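Local coordinates for protein putative platelet activating factor (Streptococcus pneumoniae, PDB 2HSJ) that is of unknown function but probably hydrolyses ester bonds of lipids or other acylated substrates, like other GDSL-type lipases and acylhydrolases, at residues Gly94-Leu108 / Tyr146-Tyr160. Residues are numbered along the deposited sequence; the frame is centred on the assembly and turned at random. Where two conformers were deposited one is given.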
ATOM      1  N   GLY D  94       1.617  27.010  14.562  1.00 11.33           N
ATOM      2  CA  GLY D  94       1.755  28.040  15.572  1.00 11.82           C
ATOM      3  C   GLY D  94       2.539  29.234  15.091  1.00 11.84           C
ATOM      4  O   GLY D  94       2.333  30.321  15.631  1.00 12.16           O
ATOM      5  N   THR D  95       3.421  29.077  14.096  1.00 12.19           N
ATOM      6  CA  THR D  95       4.232  30.234  13.668  1.00 11.37           C
ATOM      7  C   THR D  95       3.348  31.369  13.174  1.00 11.63           C
ATOM      8  O   THR D  95       3.712  32.531  13.315  1.00 12.82           O
ATOM      9  CB  THR D  95       5.360  29.880  12.665  1.00 12.54           C
ATOM     10  OG1 THR D  95       6.341  30.942  12.650  1.00 12.75           O
ATOM     11  CG2 THR D  95       4.826  29.637  11.249  1.00 12.52           C
ATOM     12  N   ASN D  96       2.191  31.022  12.614  1.00 11.51           N
ATOM     13  CA  ASN D  96       1.289  32.041  12.097  1.00 11.77           C
ATOM     14  C   ASN D  96       0.434  32.640  13.191  1.00 12.12           C
ATOM     15  O   ASN D  96       0.052  33.819  13.100  1.00 13.89           O
ATOM     16  CB  ASN D  96       0.478  31.521  10.915  1.00 11.23           C
ATOM     17  CG  ASN D  96       1.372  31.138   9.753  1.00 13.98           C
ATOM     18  OD1 ASN D  96       2.406  31.765   9.522  1.00 14.58           O
ATOM     19  ND2 ASN D  96       1.023  30.062   9.062  1.00 14.63           N
ATOM     20  N   ASP D  97       0.198  31.881  14.258  1.00 11.90           N
ATOM     21  CA  ASP D  97      -0.418  32.459  15.457  1.00 12.55           C
ATOM     22  C   ASP D  97       0.519  33.530  16.026  1.00 12.31           C
ATOM     23  O   ASP D  97       0.087  34.629  16.345  1.00 12.36           O
ATOM     24  CB  ASP D  97      -0.660  31.372  16.509  1.00 12.72           C
ATOM     25  CG  ASP D  97      -1.701  30.359  16.087  1.00 13.57           C
ATOM     26  OD1 ASP D  97      -2.816  30.372  16.684  1.00 14.33           O
ATOM     27  OD2 ASP D  97      -1.397  29.544  15.177  1.00 13.33           O
ATOM     28  N   ILE D  98       1.810  33.216  16.131  1.00 11.82           N
ATOM     29  CA  ILE D  98       2.792  34.211  16.575  1.00 12.18           C
ATOM     30  C   ILE D  98       2.812  35.427  15.628  1.00 12.21           C
ATOM     31  O   ILE D  98       2.807  36.571  16.075  1.00 12.13           O
ATOM     32  CB  ILE D  98       4.204  33.596  16.719  1.00 12.35           C
ATOM     33  CG1 ILE D  98       4.215  32.577  17.865  1.00 12.72           C
ATOM     34  CG2 ILE D  98       5.257  34.748  16.928  1.00 12.82           C
ATOM     35  CD1 ILE D  98       5.528  31.826  17.987  1.00 12.83           C
ATOM     36  N   GLY D  99       2.819  35.175  14.325  1.00 12.07           N
ATOM     37  CA  GLY D  99       2.877  36.276  13.341  1.00 12.48           C
ATOM     38  C   GLY D  99       1.640  37.174  13.321  1.00 13.09           C
ATOM     39  O   GLY D  99       1.703  38.317  12.805  1.00 14.64           O
ATOM     40  N   LYS D 100       0.525  36.677  13.874  1.00 13.24           N
ATOM     41  CA  LYS D 100      -0.737  37.427  14.002  1.00 15.15           C
ATOM     42  C   LYS D 100      -1.011  37.894  15.428  1.00 15.31           C
ATOM     43  O   LYS D 100      -2.102  38.425  15.718  1.00 15.82           O
ATOM     44  CB  LYS D 100      -1.910  36.562  13.535  1.00 15.56           C
ATOM     45  CG  LYS D 100      -1.989  36.371  12.037  1.00 17.02           C
ATOM     46  CD  LYS D 100      -2.481  37.614  11.344  1.00 21.09           C
ATOM     47  CE  LYS D 100      -2.432  37.459   9.833  1.00 24.39           C
ATOM     48  NZ  LYS D 100      -2.820  38.763   9.195  1.00 27.81           N
ATOM     49  N   ASP D 101      -0.038  37.706  16.315  1.00 15.58           N
ATOM     50  CA  ASP D 101      -0.146  38.143  17.718  1.00 16.28           C
ATOM     51  C   ASP D 101      -1.331  37.509  18.484  1.00 16.23           C
ATOM     52  O   ASP D 101      -1.915  38.124  19.386  1.00 16.20           O
ATOM     53  CB  ASP D 101      -0.169  39.681  17.806  1.00 17.35           C
ATOM     54  CG  ASP D 101       0.546  40.208  19.032  1.00 19.17           C
ATOM     55  OD1 ASP D 101       1.350  39.473  19.656  1.00 23.26           O
ATOM     56  OD2 ASP D 101       0.293  41.379  19.386  1.00 23.07           O
ATOM     57  N   VAL D 102      -1.668  36.269  18.134  1.00 15.25           N
ATOM     58  CA  VAL D 102      -2.656  35.462  18.874  1.00 14.97           C
ATOM     59  C   VAL D 102      -2.133  35.207  20.293  1.00 15.24           C
ATOM     60  O   VAL D 102      -0.960  34.877  20.435  1.00 14.75           O
ATOM     61  CB  VAL D 102      -2.878  34.109  18.161  1.00 14.18           C
ATOM     62  CG1 VAL D 102      -3.735  33.177  19.018  1.00 13.98           C
ATOM     63  CG2 VAL D 102      -3.531  34.347  16.823  1.00 14.02           C
ATOM     64  N   PRO D 103      -2.971  35.411  21.341  1.00 15.46           N
ATOM     65  CA  PRO D 103      -2.442  35.153  22.694  1.00 15.48           C
ATOM     66  C   PRO D 103      -1.996  33.708  22.851  1.00 15.17           C
ATOM     67  O   PRO D 103      -2.682  32.796  22.383  1.00 15.53           O
ATOM     68  CB  PRO D 103      -3.633  35.464  23.618  1.00 15.98           C
ATOM     69  CG  PRO D 103      -4.487  36.437  22.807  1.00 16.07           C
ATOM     70  CD  PRO D 103      -4.357  35.919  21.386  1.00 15.78           C
ATOM     71  N   VAL D 104      -0.842  33.501  23.481  1.00 15.21           N
ATOM     72  CA  VAL D 104      -0.325  32.140  23.637  1.00 15.10           C
ATOM     73  C   VAL D 104      -1.337  31.198  24.304  1.00 15.08           C
ATOM     74  O   VAL D 104      -1.489  30.053  23.895  1.00 14.54           O
ATOM     75  CB  VAL D 104       1.076  32.107  24.318  1.00 15.33           C
ATOM     76  CG1 VAL D 104       1.045  32.681  25.749  1.00 16.38           C
ATOM     77  CG2 VAL D 104       1.663  30.697  24.320  1.00 14.88           C
ATOM     78  N   ASN D 105      -2.040  31.678  25.328  1.00 15.03           N
ATOM     79  CA  ASN D 105      -3.064  30.872  25.985  1.00 15.95           C
ATOM     80  C   ASN D 105      -4.219  30.472  25.067  1.00 15.66           C
ATOM     81  O   ASN D 105      -4.789  29.394  25.229  1.00 16.51           O
ATOM     82  CB  ASN D 105      -3.642  31.612  27.192  1.00 15.63           C
ATOM     83  CG  ASN D 105      -2.697  31.643  28.384  1.00 18.06           C
ATOM     84  OD1 ASN D 105      -1.755  30.851  28.483  1.00 21.98           O
ATOM     85  ND2 ASN D 105      -2.957  32.559  29.312  1.00 19.43           N
ATOM     86  N   GLU D 106      -4.574  31.338  24.114  1.00 15.25           N
ATOM     87  CA  GLU D 106      -5.579  30.972  23.131  1.00 15.20           C
ATOM     88  C   GLU D 106      -5.054  29.876  22.185  1.00 14.50           C
ATOM     89  O   GLU D 106      -5.739  28.890  21.941  1.00 14.53           O
ATOM     90  CB  GLU D 106      -6.045  32.203  22.351  1.00 14.41           C
ATOM     91  CG  GLU D 106      -7.098  31.935  21.268  1.00 17.46           C
ATOM     92  CD  GLU D 106      -7.566  33.233  20.605  1.00 17.47           C
ATOM     93  OE1 GLU D 106      -7.812  34.228  21.322  1.00 22.95           O
ATOM     94  OE2 GLU D 106      -7.684  33.261  19.369  1.00 21.63           O
ATOM     95  N   ALA D 107      -3.836  30.043  21.669  1.00 14.49           N
ATOM     96  CA  ALA D 107      -3.234  28.988  20.837  1.00 13.90           C
ATOM     97  C   ALA D 107      -3.143  27.644  21.581  1.00 13.66           C
ATOM     98  O   ALA D 107      -3.435  26.584  21.011  1.00 14.05           O
ATOM     99  CB  ALA D 107      -1.861  29.404  20.335  1.00 14.94           C
ATOM    100  N   LEU D 108      -2.700  27.686  22.837  0.50 13.79           N
ATOM    101  CA  LEU D 108      -2.596  26.478  23.648  0.50 13.89           C
ATOM    102  C   LEU D 108      -3.946  25.804  23.826  0.50 13.52           C
ATOM    103  O   LEU D 108      -4.068  24.596  23.598  0.50 14.14           O
ATOM    104  CB  LEU D 108      -1.982  26.787  25.020  0.50 14.17           C
ATOM    105  CG  LEU D 108      -0.509  27.194  25.031  0.50 14.69           C
ATOM    106  CD1 LEU D 108      -0.108  27.604  26.453  0.50 14.13           C
ATOM    107  CD2 LEU D 108       0.403  26.099  24.464  0.50 14.66           C
ATOM    108  N   TYR D 146       8.542  39.130   9.837  1.00 13.88           N
ATOM    109  CA  TYR D 146       7.572  40.024  10.460  1.00 13.67           C
ATOM    110  C   TYR D 146       7.792  40.058  11.978  1.00 13.65           C
ATOM    111  O   TYR D 146       8.936  40.143  12.448  1.00 14.10           O
ATOM    112  CB  TYR D 146       6.151  39.594  10.060  1.00 14.16           C
ATOM    113  CG  TYR D 146       5.081  40.618  10.337  1.00 13.56           C
ATOM    114  CD1 TYR D 146       5.265  41.948   9.988  1.00 13.08           C
ATOM    115  CD2 TYR D 146       3.875  40.238  10.918  1.00 13.91           C
ATOM    116  CE1 TYR D 146       4.271  42.908  10.256  1.00 12.45           C
ATOM    117  CE2 TYR D 146       2.882  41.170  11.185  1.00 11.09           C
ATOM    118  CZ  TYR D 146       3.084  42.501  10.849  1.00 13.25           C
ATOM    119  OH  TYR D 146       2.096  43.419  11.111  1.00 15.21           O
ATOM    120  N   ILE D 147       6.734  40.002  12.764  1.00 12.95           N
ATOM    121  CA  ILE D 147       6.895  40.164  14.213  1.00 13.56           C
ATOM    122  C   ILE D 147       7.364  38.889  14.962  1.00 13.99           C
ATOM    123  O   ILE D 147       7.484  38.889  16.185  1.00 13.36           O
ATOM    124  CB  ILE D 147       5.608  40.731  14.870  1.00 13.16           C
ATOM    125  CG1 ILE D 147       4.453  39.720  14.757  1.00 13.42           C
ATOM    126  CG2 ILE D 147       5.256  42.121  14.273  1.00 13.98           C
ATOM    127  CD1 ILE D 147       3.170  40.165  15.518  1.00 14.06           C
ATOM    128  N   ARG D 148       7.619  37.806  14.237  1.00 13.57           N
ATOM    129  CA  ARG D 148       8.143  36.607  14.884  1.00 13.45           C
ATOM    130  C   ARG D 148       9.554  36.880  15.392  1.00 13.80           C
ATOM    131  O   ARG D 148      10.316  37.653  14.783  1.00 13.84           O
ATOM    132  CB  ARG D 148       8.187  35.459  13.887  1.00 13.16           C
ATOM    133  CG  ARG D 148       6.854  35.083  13.292  1.00 12.93           C
ATOM    134  CD  ARG D 148       7.059  34.083  12.143  1.00 13.12           C
ATOM    135  NE  ARG D 148       5.792  33.764  11.488  1.00 14.58           N
ATOM    136  CZ  ARG D 148       5.155  34.582  10.659  1.00 15.55           C
ATOM    137  NH1 ARG D 148       5.642  35.798  10.376  1.00 12.20           N
ATOM    138  NH2 ARG D 148       4.015  34.206  10.112  1.00 13.53           N
ATOM    139  N   SER D 149       9.904  36.242  16.511  1.00 13.31           N
ATOM    140  CA  SER D 149      11.276  36.288  17.036  1.00 12.92           C
ATOM    141  C   SER D 149      11.557  34.938  17.634  1.00 12.21           C
ATOM    142  O   SER D 149      10.626  34.221  18.008  1.00 13.41           O
ATOM    143  CB  SER D 149      11.440  37.361  18.107  1.00 12.30           C
ATOM    144  OG  SER D 149      10.826  36.979  19.325  1.00 12.94           O
ATOM    145  N   ASN D 150      12.837  34.579  17.709  1.00 11.93           N
ATOM    146  CA  ASN D 150      13.202  33.294  18.272  1.00 11.65           C
ATOM    147  C   ASN D 150      12.973  33.217  19.777  1.00 12.63           C
ATOM    148  O   ASN D 150      12.763  32.123  20.306  1.00 13.07           O
ATOM    149  CB  ASN D 150      14.628  32.905  17.856  1.00 12.24           C
ATOM    150  CG  ASN D 150      14.727  32.585  16.369  1.00 11.38           C
ATOM    151  OD1 ASN D 150      13.969  31.749  15.867  1.00 11.95           O
ATOM    152  ND2 ASN D 150      15.634  33.272  15.652  1.00 12.73           N
ATOM    153  N   GLU D 151      12.972  34.364  20.461  1.00 12.83           N
ATOM    154  CA  GLU D 151      12.620  34.369  21.895  1.00 14.21           C
ATOM    155  C   GLU D 151      11.141  34.016  22.099  1.00 13.87           C
ATOM    156  O   GLU D 151      10.817  33.214  22.980  1.00 13.16           O
ATOM    157  CB  GLU D 151      12.975  35.694  22.574  1.00 15.38           C
ATOM    158  CG  GLU D 151      14.414  36.164  22.312  1.00 19.58           C
ATOM    159  CD  GLU D 151      14.508  37.113  21.112  1.00 23.47           C
ATOM    160  OE1 GLU D 151      14.557  38.332  21.378  1.00 27.20           O
ATOM    161  OE2 GLU D 151      14.509  36.673  19.919  1.00 23.87           O
ATOM    162  N   LYS D 152      10.253  34.579  21.275  1.00 13.14           N
ATOM    163  CA  LYS D 152       8.821  34.246  21.330  1.00 14.01           C
ATOM    164  C   LYS D 152       8.625  32.773  20.989  1.00 12.81           C
ATOM    165  O   LYS D 152       7.912  32.046  21.695  1.00 13.20           O
ATOM    166  CB  LYS D 152       7.990  35.055  20.325  1.00 14.24           C
ATOM    167  CG  LYS D 152       7.882  36.548  20.578  1.00 16.98           C
ATOM    168  CD  LYS D 152       7.326  37.246  19.328  1.00 16.97           C
ATOM    169  CE  LYS D 152       7.042  38.742  19.580  1.00 18.84           C
ATOM    170  NZ  LYS D 152       6.255  39.367  18.453  1.00 20.52           N
ATOM    171  N   ILE D 153       9.258  32.341  19.899  1.00 12.54           N
ATOM    172  CA  ILE D 153       9.124  30.942  19.449  1.00 12.31           C
ATOM    173  C   ILE D 153       9.579  29.975  20.554  1.00 12.60           C
ATOM    174  O   ILE D 153       8.879  29.009  20.844  1.00 12.46           O
ATOM    175  CB  ILE D 153       9.866  30.692  18.122  1.00 12.59           C
ATOM    176  CG1 ILE D 153       9.099  31.395  16.987  1.00 13.83           C
ATOM    177  CG2 ILE D 153       9.976  29.215  17.830  1.00 12.78           C
ATOM    178  CD1 ILE D 153       9.925  31.666  15.761  1.00 12.27           C
ATOM    179  N   GLN D 154      10.731  30.246  21.166  1.00 12.68           N
ATOM    180  CA  GLN D 154      11.216  29.422  22.285  1.00 13.51           C
ATOM    181  C   GLN D 154      10.250  29.420  23.490  1.00 13.02           C
ATOM    182  O   GLN D 154      10.054  28.384  24.106  1.00 12.93           O
ATOM    183  CB  GLN D 154      12.621  29.854  22.696  1.00 14.38           C
ATOM    184  CG  GLN D 154      13.662  29.381  21.706  1.00 18.68           C
ATOM    185  CD  GLN D 154      15.074  29.826  22.055  1.00 24.01           C
ATOM    186  OE1 GLN D 154      15.393  31.021  22.027  1.00 26.98           O
ATOM    187  NE2 GLN D 154      15.937  28.863  22.360  1.00 26.21           N
ATOM    188  N   ASN D 155       9.635  30.563  23.798  1.00 12.93           N
ATOM    189  CA  ASN D 155       8.623  30.614  24.866  1.00 13.70           C
ATOM    190  C   ASN D 155       7.382  29.777  24.532  1.00 13.46           C
ATOM    191  O   ASN D 155       6.842  29.066  25.391  1.00 13.79           O
ATOM    192  CB  ASN D 155       8.241  32.059  25.196  1.00 14.30           C
ATOM    193  CG  ASN D 155       9.364  32.798  25.894  1.00 16.63           C
ATOM    194  OD1 ASN D 155      10.227  32.180  26.520  1.00 20.85           O
ATOM    195  ND2 ASN D 155       9.359  34.125  25.800  1.00 18.92           N
ATOM    196  N   TRP D 156       6.935  29.840  23.281  1.00 12.12           N
ATOM    197  CA  TRP D 156       5.818  29.002  22.877  1.00 12.05           C
ATOM    198  C   TRP D 156       6.192  27.539  22.955  1.00 11.63           C
ATOM    199  O   TRP D 156       5.383  26.725  23.395  1.00 11.21           O
ATOM    200  CB  TRP D 156       5.328  29.371  21.484  1.00 12.47           C
ATOM    201  CG  TRP D 156       4.493  30.626  21.528  1.00 11.61           C
ATOM    202  CD1 TRP D 156       4.782  31.802  22.209  1.00 13.89           C
ATOM    203  CD2 TRP D 156       3.233  30.840  20.876  1.00 12.10           C
ATOM    204  NE1 TRP D 156       3.769  32.720  22.005  1.00 14.30           N
ATOM    205  CE2 TRP D 156       2.820  32.168  21.182  1.00 14.47           C
ATOM    206  CE3 TRP D 156       2.425  30.055  20.036  1.00 13.51           C
ATOM    207  CZ2 TRP D 156       1.618  32.707  20.703  1.00 14.09           C
ATOM    208  CZ3 TRP D 156       1.237  30.592  19.547  1.00 13.31           C
ATOM    209  CH2 TRP D 156       0.849  31.917  19.876  1.00 12.64           C
ATOM    210  N   ASN D 157       7.422  27.212  22.565  1.00 10.90           N
ATOM    211  CA  ASN D 157       7.864  25.821  22.565  1.00 10.76           C
ATOM    212  C   ASN D 157       7.912  25.241  23.961  1.00 11.45           C
ATOM    213  O   ASN D 157       7.636  24.049  24.150  1.00 11.83           O
ATOM    214  CB  ASN D 157       9.187  25.665  21.820  1.00 11.04           C
ATOM    215  CG  ASN D 157       9.001  25.803  20.314  1.00 10.34           C
ATOM    216  OD1 ASN D 157       7.886  25.621  19.815  1.00 12.91           O
ATOM    217  ND2 ASN D 157      10.093  26.080  19.588  1.00 12.34           N
ATOM    218  N   GLN D 158       8.211  26.086  24.947  1.00 11.60           N
ATOM    219  CA  GLN D 158       8.198  25.639  26.347  1.00 13.44           C
ATOM    220  C   GLN D 158       6.774  25.271  26.743  1.00 11.86           C
ATOM    221  O   GLN D 158       6.549  24.245  27.402  1.00 12.71           O
ATOM    222  CB  GLN D 158       8.795  26.704  27.290  1.00 13.30           C
ATOM    223  CG  GLN D 158       9.191  26.184  28.663  1.00 17.38           C
ATOM    224  CD  GLN D 158      10.102  27.156  29.410  1.00 18.62           C
ATOM    225  OE1 GLN D 158      10.755  28.018  28.793  1.00 28.16           O
ATOM    226  NE2 GLN D 158      10.146  27.034  30.735  1.00 26.24           N
ATOM    227  N   ALA D 159       5.813  26.103  26.324  1.00 10.62           N
ATOM    228  CA  ALA D 159       4.393  25.819  26.548  1.00 10.44           C
ATOM    229  C   ALA D 159       3.892  24.542  25.828  1.00 10.45           C
ATOM    230  O   ALA D 159       3.144  23.759  26.401  1.00 11.24           O
ATOM    231  CB  ALA D 159       3.549  27.022  26.187  1.00 11.22           C
ATOM    232  N   TYR D 160       4.300  24.354  24.578  1.00 10.01           N
ATOM    233  CA  TYR D 160       3.947  23.133  23.854  1.00 10.40           C
ATOM    234  C   TYR D 160       4.480  21.906  24.592  1.00 11.06           C
ATOM    235  O   TYR D 160       3.794  20.883  24.682  1.00 11.11           O
ATOM    236  CB  TYR D 160       4.579  23.152  22.453  1.00 10.97           C
ATOM    237  CG  TYR D 160       3.829  23.962  21.384  1.00 11.44           C
ATOM    238  CD1 TYR D 160       3.053  25.085  21.716  1.00 13.11           C
ATOM    239  CD2 TYR D 160       3.924  23.606  20.039  1.00 10.98           C
ATOM    240  CE1 TYR D 160       2.388  25.835  20.721  1.00 12.55           C
ATOM    241  CE2 TYR D 160       3.261  24.332  19.049  1.00 11.00           C
ATOM    242  CZ  TYR D 160       2.496  25.446  19.397  1.00 11.79           C
ATOM    243  OH  TYR D 160       1.843  26.152  18.420  1.00 12.95           O
TER
HETATM  244  O   HOH W   1       3.704  37.864  18.291  1.00 21.27           O
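The indole of Trp-156 is clamped on both faces by 94-108, as a knob among Asp-97, Ile-98, Val-104 and Ala-107. In this SGNH-hydrolase fold, a parallel sheet flanked by helices, short helix 95-99, just after strand 88-92, and the start of helix 104-121 pack on helix 150-164 and the loop before it. Gly-94 to Asp-97 fit the Gly-X-Asn-Asp block of the family. Ile-98 CG1 makes a CH-pi contact over the six-membered ring, 3.5 Å from its centroid. Val-104 turns CG2 away from its backbone N, which lays this methyl on the opposite face, 3.6 Å from the centroid of the five-membered ring. Val-102 O meets the ring edge at CZ2.

Helix 95-99 ends in a Schellman motif with Asp-101 as C-prime residue. Arg-148 also packs against this helix. Its extended chain carries the guanidinium across Gly-99, whose CA sits 3.9 Å above the plane. NH2 donates to Asn-96 OD1 (3.0 Å) in the carbonyl plane, though the amide and guanidinium planes are nearly perpendicular. NE makes weak bonds to Thr-95 O and OG1, and NH1 reaches Val-145 O.

Lys-152 NZ donates to Ile-147 O and to a water that bonds Ile-98 O at 2.7 Å and Asp-101 OD1 at 3.2 Å.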